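Ribonucleoside-diphosphate reductase subunit beta (Bacillus halodurans C-125, PDB 2RCC) probably serves as the iron-binding small subunit of a class I ribonucleotide reductase, which makes deoxyribonucleotides from ribonucleotides for DNA synthesis. Local coordinates at residues F56-S61 and S210-Y215; A64-T69 and Q204-T209; I288-A293 and K300-I305. One frame throughout, in Å; residues are numbered along the deposited sequence.

Interaction 1: F56-S61 and S210-Y215; sequences FEINMS and STMINY
With CG1 beside its backbone N (chi1 -68°) and CD1 swung out in an extended arm (chi2 170°), Ile-58 drives its longer branch from the 56-61 segment onto helix 207-237. CD1 does nearly all the touching. Ile-58 CD1 lies 3.6 Å from CG of the selenomethionine Met-212, and the two side chains cross obliquely. On one flank it meets the Thr-211 methyl; on another, Ile-58 CD1 lies 3.9 Å from Tyr-215 CE2, approaching the ring obliquely. Ile-58 is buried and its CD1 meets only carbon and selenium across the contact, so an apolar chain fits. Glu-57 comes tip to tip with the tyrosine, Glu-57 OE2 being 3.8 Å from Tyr-215 CE2 with carboxylate and ring planes 66° apart, while its OE1 is held by Thr-54 N. Farther along, Asn-59 OD1 accepts from Ser-61 N at 2.9 Å, which makes an Asx turn leading into helix 61-66, and also from Ser-61 OG. Met-212 also packs on Ser-125 and Val-129 of helix 106-133, and its side chain is about 6 Å from that of Tyr-126, the probable active-site residue. The segment thus covers part of the ferritin-like helical bundle, close to the expected radical and diiron site of this family.

Interaction 2: A64-T69 and Q204-T209; sequences AKQFPT and QKMVST
Gln-66 carries the contact through both ends of its carboxamide. Gln-66 NE2 donates to Gln-204 O at 2.8 Å, a nearly straight bond (168°) that lies in the amide plane and uses a lone pair of the carbonyl. Gln-66 OE1 accepts from Met-206 N at 2.9 Å, with that donor well above the carbonyl plane. A water donates to the same OE1 and accepts from Val-207 N, so one amide binds two backbone groups directly and a third through the water, a task that suits glutamine, donor and acceptor at once.

Lys-205 is long enough to cross this amide, Lys-205 CD lying 3.4 Å from Gln-66 NE2, and still end in a donor: Lys-205 NZ bonds to Thr-69 OG1 at 2.9 Å. That hydroxyl sits in the crowded position between backbone N and carbonyl carbon (chi1 76°), from which it donates to Gln-66 O. The same carbonyl accepts from Thr-69 N, so the 3-10 segment 67-69 orients the hydroxyl that the lysine uses. On the apolar side of the contact, the flexible selenomethionine Met-206, bent at chi2 and chi3, brings Met-206 CE obliquely to 3.7 Å from Phe-67 CD1.

Farther out, Gln-204, with positive phi, is the C-prime residue of the Schellman motif ending helix 191-202, and Met-206 is at the N-cap position of helix 207-237. Asp-63 binds Ser-208 N and Thr-209 OG1 beside that start. Phe-67 meets Phe-78 of helix 72-87 edge-to-face and Met-206 reaches Leu-133 of helix 106-133, so the contact joins helix 61-66 to the connection between helices 191-202 and 207-237.

Interaction 3: I288-A293 and K300-I305; sequences IANKRA and KPYPEI
Hydrogen bonding centres on one side chain, Asn-290, whose carboxamide leaves helix 278-295 to meet the backbone of the loop that follows it. Asn-290 OD1 accepts from Tyr-302 N at 2.9 Å, on a lone pair in the carbonyl plane. Asn-290 ND2 donates to Tyr-302 O, also at 2.9 Å, but stands well above the plane of that carbonyl; a second bond from ND2, to Ile-305 O, is weak, its angle being only 116°. Both backbone polar atoms of Tyr-302 are therefore bound by one amide. Tyr-302 O accepts in addition from Ile-305 N at 2.8 Å, the bond that closes the type I turn running from Tyr-302 to Ile-305.

Van der Waals contacts flank the amide. Pro-301 CD lies 3.6 Å from Ala-293 CB and also touches Asn-290 OD1, the ring sliding past the amide in the opposite direction. Ala-289 CB meets the edge of the Tyr-302 ring in its plane, 3.9 Å from Tyr-302 CE2. Alanine suits both helical positions, because a short side chain lets the loop lie close to the helix. The extended aliphatic part of Lys-300 crosses Asn-290 at about a right angle, with Lys-300 CG 4.0 Å from Asn-290 CB. Pro-301 and Tyr-302 also pack on Met-255 of helix 244-268.

The neutral amide of asparagine supplies an acceptor and donors together, so its buried polar atoms are satisfied by backbone groups without bringing in a charge. Because its two ends bind groups of opposite character, the rotation of the amide is fixed, which probably helps to set the path of the loop back along its own helix.

In the fold
From the N terminus, the chain passes helix 41-50 and enters the 56-61 segment, then helix 61-66, whose end and the 3-10 segment after it form 64-69. Their partners come well over a hundred residues later, after most of the helical bundle. Interaction 2 closes first, at the start of helix 207-237, and interaction 1 closes one turn or so further along that helix, so interaction 2 is nested inside the loop of interaction 1. Their centres are about 11 Å apart and they touch. Interaction 3 follows in series as a short local loop, folding the 300-305 segment back on helix 278-295; it lies about 31 Å from interaction 1, centre to centre.

Interaction 1: F56-S61 and S210-Y215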
loop_
_atom_site.group_PDB
_atom_site.type_symbol
_atom_site.label_atom_id
_atom_site.label_comp_id
_atom_site.label_asym_id
_atom_site.label_seq_id
_atom_site.Cartn_x
_atom_site.Cartn_y
_atom_site.Cartn_z
ATOM N N PHE A 56 14.987 -5.506 9.495
ATOM C CA PHE A 56 16.160 -6.282 9.193
ATOM C C PHE A 56 17.462 -5.491 9.208
ATOM O O PHE A 56 18.515 -6.098 9.220
ATOM C CB PHE A 56 15.980 -7.041 7.852
ATOM C CG PHE A 56 14.790 -7.962 7.858
ATOM C CD1 PHE A 56 14.830 -9.158 8.544
ATOM C CD2 PHE A 56 13.599 -7.595 7.238
ATOM C CE1 PHE A 56 13.712 -10.013 8.584
ATOM C CE2 PHE A 56 12.488 -8.439 7.272
ATOM C CZ PHE A 56 12.554 -9.659 7.949
ATOM N N GLU A 57 17.392 -4.168 9.204
ATOM C CA GLU A 57 18.552 -3.315 9.299
ATOM C C GLU A 57 18.956 -3.093 10.785
ATOM O O GLU A 57 20.001 -2.521 11.042
ATOM C CB GLU A 57 18.256 -1.957 8.596
ATOM C CG GLU A 57 17.431 -0.910 9.409
ATOM C CD GLU A 57 16.855 0.264 8.566
ATOM O OE1 GLU A 57 16.243 0.046 7.473
ATOM O OE2 GLU A 57 16.993 1.418 9.035
ATOM N N ILE A 58 18.141 -3.564 11.741
ATOM C CA ILE A 58 18.375 -3.358 13.183
ATOM C C ILE A 58 18.836 -4.653 13.866
ATOM O O ILE A 58 18.127 -5.665 13.865
ATOM C CB ILE A 58 17.109 -2.790 13.825
ATOM C CG1 ILE A 58 16.897 -1.363 13.290
ATOM C CG2 ILE A 58 17.228 -2.793 15.356
ATOM C CD1 ILE A 58 15.598 -0.778 13.643
ATOM N N ASN A 59 20.036 -4.614 14.443
ATOM C CA ASN A 59 20.603 -5.784 15.090
ATOM C C ASN A 59 20.156 -5.825 16.552
ATOM O O ASN A 59 20.419 -4.884 17.294
ATOM C CB ASN A 59 22.127 -5.730 14.989
ATOM C CG ASN A 59 22.803 -7.026 15.453
ATOM O OD1 ASN A 59 22.494 -7.577 16.509
ATOM N ND2 ASN A 59 23.744 -7.500 14.659
HETATM N N MSE A 60 19.564 -6.939 16.966
HETATM C CA MSE A 60 19.006 -7.092 18.311
HETATM C C MSE A 60 19.899 -7.806 19.344
HETATM O O MSE A 60 19.447 -8.054 20.460
HETATM C CB MSE A 60 17.653 -7.811 18.195
HETATM C CG MSE A 60 16.522 -6.955 17.579
HETATM SE SE MSE A 60 15.974 -5.580 18.736
HETATM C CE MSE A 60 15.440 -6.584 20.263
ATOM N N SER A 61 21.151 -8.105 18.987
ATOM C CA SER A 61 22.065 -8.848 19.863
ATOM C C SER A 61 22.310 -8.223 21.197
ATOM O O SER A 61 22.297 -8.935 22.194
ATOM C CB SER A 61 23.429 -9.008 19.204
ATOM O OG SER A 61 23.256 -9.504 17.904
ATOM N N SER A 210 13.918 0.497 21.125
ATOM C CA SER A 210 13.495 1.885 21.146
ATOM C C SER A 210 13.634 2.615 19.784
ATOM O O SER A 210 12.792 3.450 19.415
ATOM C CB SER A 210 14.307 2.611 22.217
ATOM O OG SER A 210 13.959 3.961 22.238
ATOM N N THR A 211 14.711 2.310 19.079
ATOM C CA THR A 211 14.959 2.804 17.740
ATOM C C THR A 211 13.849 2.376 16.769
ATOM O O THR A 211 13.314 3.218 16.042
ATOM C CB THR A 211 16.282 2.275 17.163
ATOM O OG1 THR A 211 17.398 2.758 17.938
ATOM C CG2 THR A 211 16.415 2.693 15.712
HETATM N N MSE A 212 13.441 1.111 16.830
HETATM C CA MSE A 212 12.387 0.617 15.933
HETATM C C MSE A 212 11.039 1.225 16.312
HETATM O O MSE A 212 10.270 1.620 15.438
HETATM C CB MSE A 212 12.336 -0.909 15.944
HETATM C CG MSE A 212 12.190 -1.559 14.499
HETATM SE SE MSE A 212 12.909 -3.252 14.714
HETATM C CE MSE A 212 11.441 -3.761 15.861
ATOM N N ILE A 213 10.776 1.327 17.611
ATOM C CA ILE A 213 9.586 2.024 18.120
ATOM C C ILE A 213 9.540 3.472 17.605
ATOM O O ILE A 213 8.484 3.967 17.214
ATOM C CB ILE A 213 9.532 2.045 19.679
ATOM C CG1 ILE A 213 9.351 0.634 20.251
ATOM C CG2 ILE A 213 8.396 2.928 20.191
ATOM C CD1 ILE A 213 8.019 -0.042 19.941
ATOM N N ASN A 214 10.685 4.140 17.614
ATOM C CA ASN A 214 10.788 5.504 17.152
ATOM C C ASN A 214 10.555 5.610 15.648
ATOM O O ASN A 214 9.920 6.556 15.213
ATOM C CB ASN A 214 12.133 6.079 17.546
ATOM C CG ASN A 214 12.163 7.598 17.508
ATOM O OD1 ASN A 214 13.019 8.176 16.858
ATOM N ND2 ASN A 214 11.206 8.247 18.179
ATOM N N TYR A 215 11.060 4.649 14.857
ATOM C CA TYR A 215 10.732 4.610 13.417
ATOM C C TYR A 215 9.234 4.421 13.206
ATOM O O TYR A 215 8.652 5.116 12.357
ATOM C CB TYR A 215 11.494 3.548 12.686
ATOM C CG TYR A 215 13.015 3.727 12.638
ATOM C CD1 TYR A 215 13.639 4.943 12.931
ATOM C CD2 TYR A 215 13.811 2.682 12.212
ATOM C CE1 TYR A 215 15.035 5.067 12.842
ATOM C CE2 TYR A 215 15.172 2.810 12.108
ATOM C CZ TYR A 215 15.774 4.002 12.422
ATOM O OH TYR A 215 17.145 4.126 12.311
#

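Interaction 2: A64-T69 and Q204-T209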
loop_
_atom_site.group_PDB
_atom_site.type_symbol
_atom_site.label_atom_id
_atom_site.label_comp_id
_atom_site.label_asym_id
_atom_site.label_seq_id
_atom_site.Cartn_x
_atom_site.Cartn_y
_atom_site.Cartn_z
ATOM N N ALA A 64 19.270 -8.307 23.273
ATOM C CA ALA A 64 19.158 -9.697 23.739
ATOM C C ALA A 64 20.022 -9.959 24.969
ATOM O O ALA A 64 19.552 -10.569 25.934
ATOM C CB ALA A 64 19.510 -10.684 22.589
ATOM N N LYS A 65 21.260 -9.461 24.948
ATOM C CA LYS A 65 22.166 -9.594 26.081
ATOM C C LYS A 65 21.730 -8.727 27.261
ATOM O O LYS A 65 21.893 -9.140 28.401
ATOM C CB LYS A 65 23.605 -9.234 25.689
ATOM C CG LYS A 65 24.248 -10.190 24.699
ATOM N N GLN A 66 21.210 -7.516 27.008
ATOM C CA GLN A 66 20.755 -6.634 28.107
ATOM C C GLN A 66 19.461 -7.058 28.773
ATOM O O GLN A 66 19.263 -6.734 29.948
ATOM C CB GLN A 66 20.528 -5.192 27.633
ATOM C CG GLN A 66 21.774 -4.353 27.480
ATOM C CD GLN A 66 21.444 -2.946 27.098
ATOM O OE1 GLN A 66 20.626 -2.724 26.204
ATOM N NE2 GLN A 66 22.079 -1.965 27.772
ATOM N N PHE A 67 18.585 -7.746 28.029
ATOM C CA PHE A 67 17.229 -8.054 28.507
ATOM C C PHE A 67 17.147 -8.704 29.895
ATOM O O PHE A 67 16.359 -8.245 30.726
ATOM C CB PHE A 67 16.422 -8.822 27.449
ATOM C CG PHE A 67 14.958 -8.939 27.775
ATOM C CD1 PHE A 67 14.156 -7.800 27.834
ATOM C CD2 PHE A 67 14.381 -10.171 28.046
ATOM C CE1 PHE A 67 12.806 -7.891 28.146
ATOM C CE2 PHE A 67 13.029 -10.260 28.356
ATOM C CZ PHE A 67 12.245 -9.123 28.390
ATOM N N PRO A 68 17.963 -9.752 30.162
ATOM C CA PRO A 68 18.022 -10.339 31.515
ATOM C C PRO A 68 18.518 -9.423 32.616
ATOM O O PRO A 68 18.271 -9.731 33.777
ATOM C CB PRO A 68 19.064 -11.452 31.371
ATOM C CG PRO A 68 19.104 -11.764 29.989
ATOM C CD PRO A 68 18.823 -10.510 29.236
ATOM N N THR A 69 19.246 -8.351 32.271
ATOM C CA THR A 69 19.770 -7.396 33.252
ATOM C C THR A 69 18.688 -6.443 33.784
ATOM O O THR A 69 18.939 -5.761 34.755
ATOM C CB THR A 69 20.966 -6.559 32.691
ATOM O OG1 THR A 69 20.485 -5.546 31.804
ATOM C CG2 THR A 69 21.982 -7.462 31.950
ATOM N N GLN A 204 20.120 3.954 28.472
ATOM C CA GLN A 204 20.980 3.034 27.731
ATOM C C GLN A 204 20.589 1.545 27.737
ATOM O O GLN A 204 21.439 0.703 27.516
ATOM C CB GLN A 204 22.424 3.203 28.213
ATOM C CG GLN A 204 22.928 4.656 28.281
ATOM C CD GLN A 204 23.514 5.134 26.978
ATOM O OE1 GLN A 204 24.656 4.799 26.656
ATOM N NE2 GLN A 204 22.763 5.957 26.238
ATOM N N LYS A 205 19.316 1.224 27.967
ATOM C CA LYS A 205 18.836 -0.156 27.944
ATOM C C LYS A 205 17.862 -0.361 26.771
ATOM O O LYS A 205 17.039 0.496 26.497
ATOM C CB LYS A 205 18.134 -0.505 29.262
ATOM C CG LYS A 205 19.047 -0.543 30.537
ATOM C CD LYS A 205 20.041 -1.742 30.524
ATOM C CE LYS A 205 20.679 -2.093 31.913
ATOM N NZ LYS A 205 21.914 -3.004 31.818
HETATM N N MSE A 206 17.984 -1.471 26.056
HETATM C CA MSE A 206 17.028 -1.820 24.998
HETATM C C MSE A 206 16.885 -0.727 23.939
HETATM O O MSE A 206 15.782 -0.375 23.510
HETATM C CB MSE A 206 15.654 -2.195 25.597
HETATM C CG MSE A 206 15.721 -3.236 26.747
HETATM SE SE MSE A 206 16.801 -4.817 26.326
HETATM C CE MSE A 206 15.470 -5.606 25.156
ATOM N N VAL A 207 18.036 -0.235 23.504
ATOM C CA VAL A 207 18.120 0.891 22.588
ATOM C C VAL A 207 17.701 0.532 21.145
ATOM O O VAL A 207 17.070 1.351 20.457
ATOM C CB VAL A 207 19.549 1.494 22.612
ATOM C CG1 VAL A 207 19.685 2.604 21.563
ATOM C CG2 VAL A 207 19.890 2.029 24.019
ATOM N N SER A 208 18.053 -0.666 20.677
ATOM C CA SER A 208 17.613 -1.115 19.341
ATOM C C SER A 208 16.094 -1.235 19.244
ATOM O O SER A 208 15.497 -0.844 18.244
ATOM C CB SER A 208 18.288 -2.412 18.950
ATOM O OG SER A 208 19.654 -2.169 18.747
ATOM N N THR A 209 15.464 -1.752 20.296
ATOM C CA THR A 209 14.000 -1.817 20.369
ATOM C C THR A 209 13.391 -0.417 20.310
ATOM O O THR A 209 12.487 -0.167 19.547
ATOM C CB THR A 209 13.541 -2.505 21.662
ATOM O OG1 THR A 209 14.039 -3.848 21.708
ATOM C CG2 THR A 209 11.994 -2.464 21.779
HETATM O O HOH W 1 20.611 -1.885 23.774
#

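Interaction 3: I288-A293 and K300-I305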
loop_
_atom_site.group_PDB
_atom_site.type_symbol
_atom_site.label_atom_id
_atom_site.label_comp_id
_atom_site.label_asym_id
_atom_site.label_seq_id
_atom_site.Cartn_x
_atom_site.Cartn_y
_atom_site.Cartn_z
ATOM N N ILE A 288 -1.124 14.896 24.914
ATOM C CA ILE A 288 -1.265 14.313 23.560
ATOM C C ILE A 288 -2.683 14.496 23.051
ATOM O O ILE A 288 -2.858 14.866 21.884
ATOM C CB ILE A 288 -0.893 12.801 23.474
ATOM C CG1 ILE A 288 0.567 12.546 23.892
ATOM C CG2 ILE A 288 -1.086 12.273 22.058
ATOM C CD1 ILE A 288 1.556 13.462 23.237
ATOM N N ALA A 289 -3.685 14.269 23.907
ATOM C CA ALA A 289 -5.083 14.485 23.516
ATOM C C ALA A 289 -5.269 15.950 23.037
ATOM O O ALA A 289 -5.902 16.177 22.012
ATOM C CB ALA A 289 -6.059 14.155 24.669
ATOM N N ASN A 290 -4.673 16.908 23.765
ATOM C CA ASN A 290 -4.729 18.335 23.415
ATOM C C ASN A 290 -4.056 18.613 22.092
ATOM O O ASN A 290 -4.581 19.399 21.309
ATOM C CB ASN A 290 -4.081 19.275 24.466
ATOM C CG ASN A 290 -4.850 19.392 25.751
ATOM O OD1 ASN A 290 -6.052 19.102 25.834
ATOM N ND2 ASN A 290 -4.153 19.873 26.777
ATOM N N LYS A 291 -2.892 18.001 21.855
ATOM C CA LYS A 291 -2.170 18.189 20.594
ATOM C C LYS A 291 -3.011 17.745 19.385
ATOM O O LYS A 291 -3.071 18.453 18.377
ATOM C CB LYS A 291 -0.832 17.437 20.637
ATOM C CG LYS A 291 0.026 17.555 19.382
ATOM C CD LYS A 291 1.273 16.683 19.477
ATOM N N ARG A 292 -3.623 16.570 19.481
ATOM C CA ARG A 292 -4.495 16.054 18.423
ATOM C C ARG A 292 -5.693 16.938 18.187
ATOM O O ARG A 292 -6.093 17.121 17.041
ATOM C CB ARG A 292 -4.976 14.628 18.700
ATOM C CG ARG A 292 -3.829 13.565 18.878
ATOM C CD ARG A 292 -2.610 13.793 17.912
ATOM N NE ARG A 292 -1.527 12.859 18.163
ATOM C CZ ARG A 292 -0.307 12.908 17.629
ATOM N NH1 ARG A 292 0.106 13.889 16.858
ATOM N NH2 ARG A 292 0.550 11.979 17.949
ATOM N N ALA A 293 -6.289 17.444 19.258
ATOM C CA ALA A 293 -7.414 18.350 19.131
ATOM C C ALA A 293 -7.001 19.593 18.324
ATOM O O ALA A 293 -7.717 19.998 17.414
ATOM C CB ALA A 293 -7.937 18.723 20.520
ATOM N N LYS A 300 -8.980 22.403 22.808
ATOM C CA LYS A 300 -8.295 21.462 23.696
ATOM C C LYS A 300 -9.240 20.890 24.749
ATOM O O LYS A 300 -9.850 21.669 25.460
ATOM C CB LYS A 300 -7.151 22.166 24.432
ATOM C CG LYS A 300 -6.022 22.596 23.553
ATOM C CD LYS A 300 -4.916 23.204 24.367
ATOM C CE LYS A 300 -3.713 23.551 23.498
ATOM N NZ LYS A 300 -2.645 24.266 24.242
ATOM N N PRO A 301 -9.380 19.545 24.855
ATOM C CA PRO A 301 -10.230 19.035 25.953
ATOM C C PRO A 301 -9.713 19.347 27.372
ATOM O O PRO A 301 -10.521 19.446 28.299
ATOM C CB PRO A 301 -10.258 17.517 25.714
ATOM C CG PRO A 301 -9.177 17.217 24.722
ATOM C CD PRO A 301 -8.849 18.465 23.999
ATOM N N TYR A 302 -8.397 19.531 27.532
ATOM C CA TYR A 302 -7.759 19.786 28.825
ATOM C C TYR A 302 -6.970 21.092 28.755
ATOM O O TYR A 302 -5.744 21.087 28.901
ATOM C CB TYR A 302 -6.836 18.612 29.216
ATOM C CG TYR A 302 -7.514 17.266 29.142
ATOM C CD1 TYR A 302 -8.487 16.912 30.065
ATOM C CD2 TYR A 302 -7.191 16.348 28.132
ATOM C CE1 TYR A 302 -9.130 15.681 29.992
ATOM C CE2 TYR A 302 -7.829 15.102 28.051
ATOM C CZ TYR A 302 -8.791 14.781 28.993
ATOM O OH TYR A 302 -9.429 13.574 28.942
ATOM N N PRO A 303 -7.681 22.241 28.647
ATOM C CA PRO A 303 -6.988 23.533 28.516
ATOM C C PRO A 303 -6.007 23.828 29.633
ATOM O O PRO A 303 -5.029 24.507 29.380
ATOM C CB PRO A 303 -8.121 24.565 28.480
ATOM C CG PRO A 303 -9.287 23.877 29.066
ATOM C CD PRO A 303 -9.139 22.421 28.719
ATOM N N GLU A 304 -6.244 23.311 30.841
ATOM C CA GLU A 304 -5.298 23.473 31.941
ATOM C C GLU A 304 -3.933 22.841 31.661
ATOM O O GLU A 304 -2.937 23.334 32.160
ATOM C CB GLU A 304 -5.865 22.957 33.280
ATOM C CG GLU A 304 -5.926 21.416 33.522
ATOM C CD GLU A 304 -7.038 20.685 32.770
ATOM O OE1 GLU A 304 -7.645 21.251 31.846
ATOM O OE2 GLU A 304 -7.308 19.520 33.126
ATOM N N ILE A 305 -3.879 21.767 30.866
ATOM C CA ILE A 305 -2.600 21.109 30.555
ATOM C C ILE A 305 -1.963 21.813 29.352
ATOM O O ILE A 305 -2.308 21.526 28.198
ATOM C CB ILE A 305 -2.740 19.564 30.287
ATOM C CG1 ILE A 305 -3.549 18.869 31.393
ATOM C CG2 ILE A 305 -1.349 18.918 30.122
ATOM C CD1 ILE A 305 -3.011 19.058 32.787
#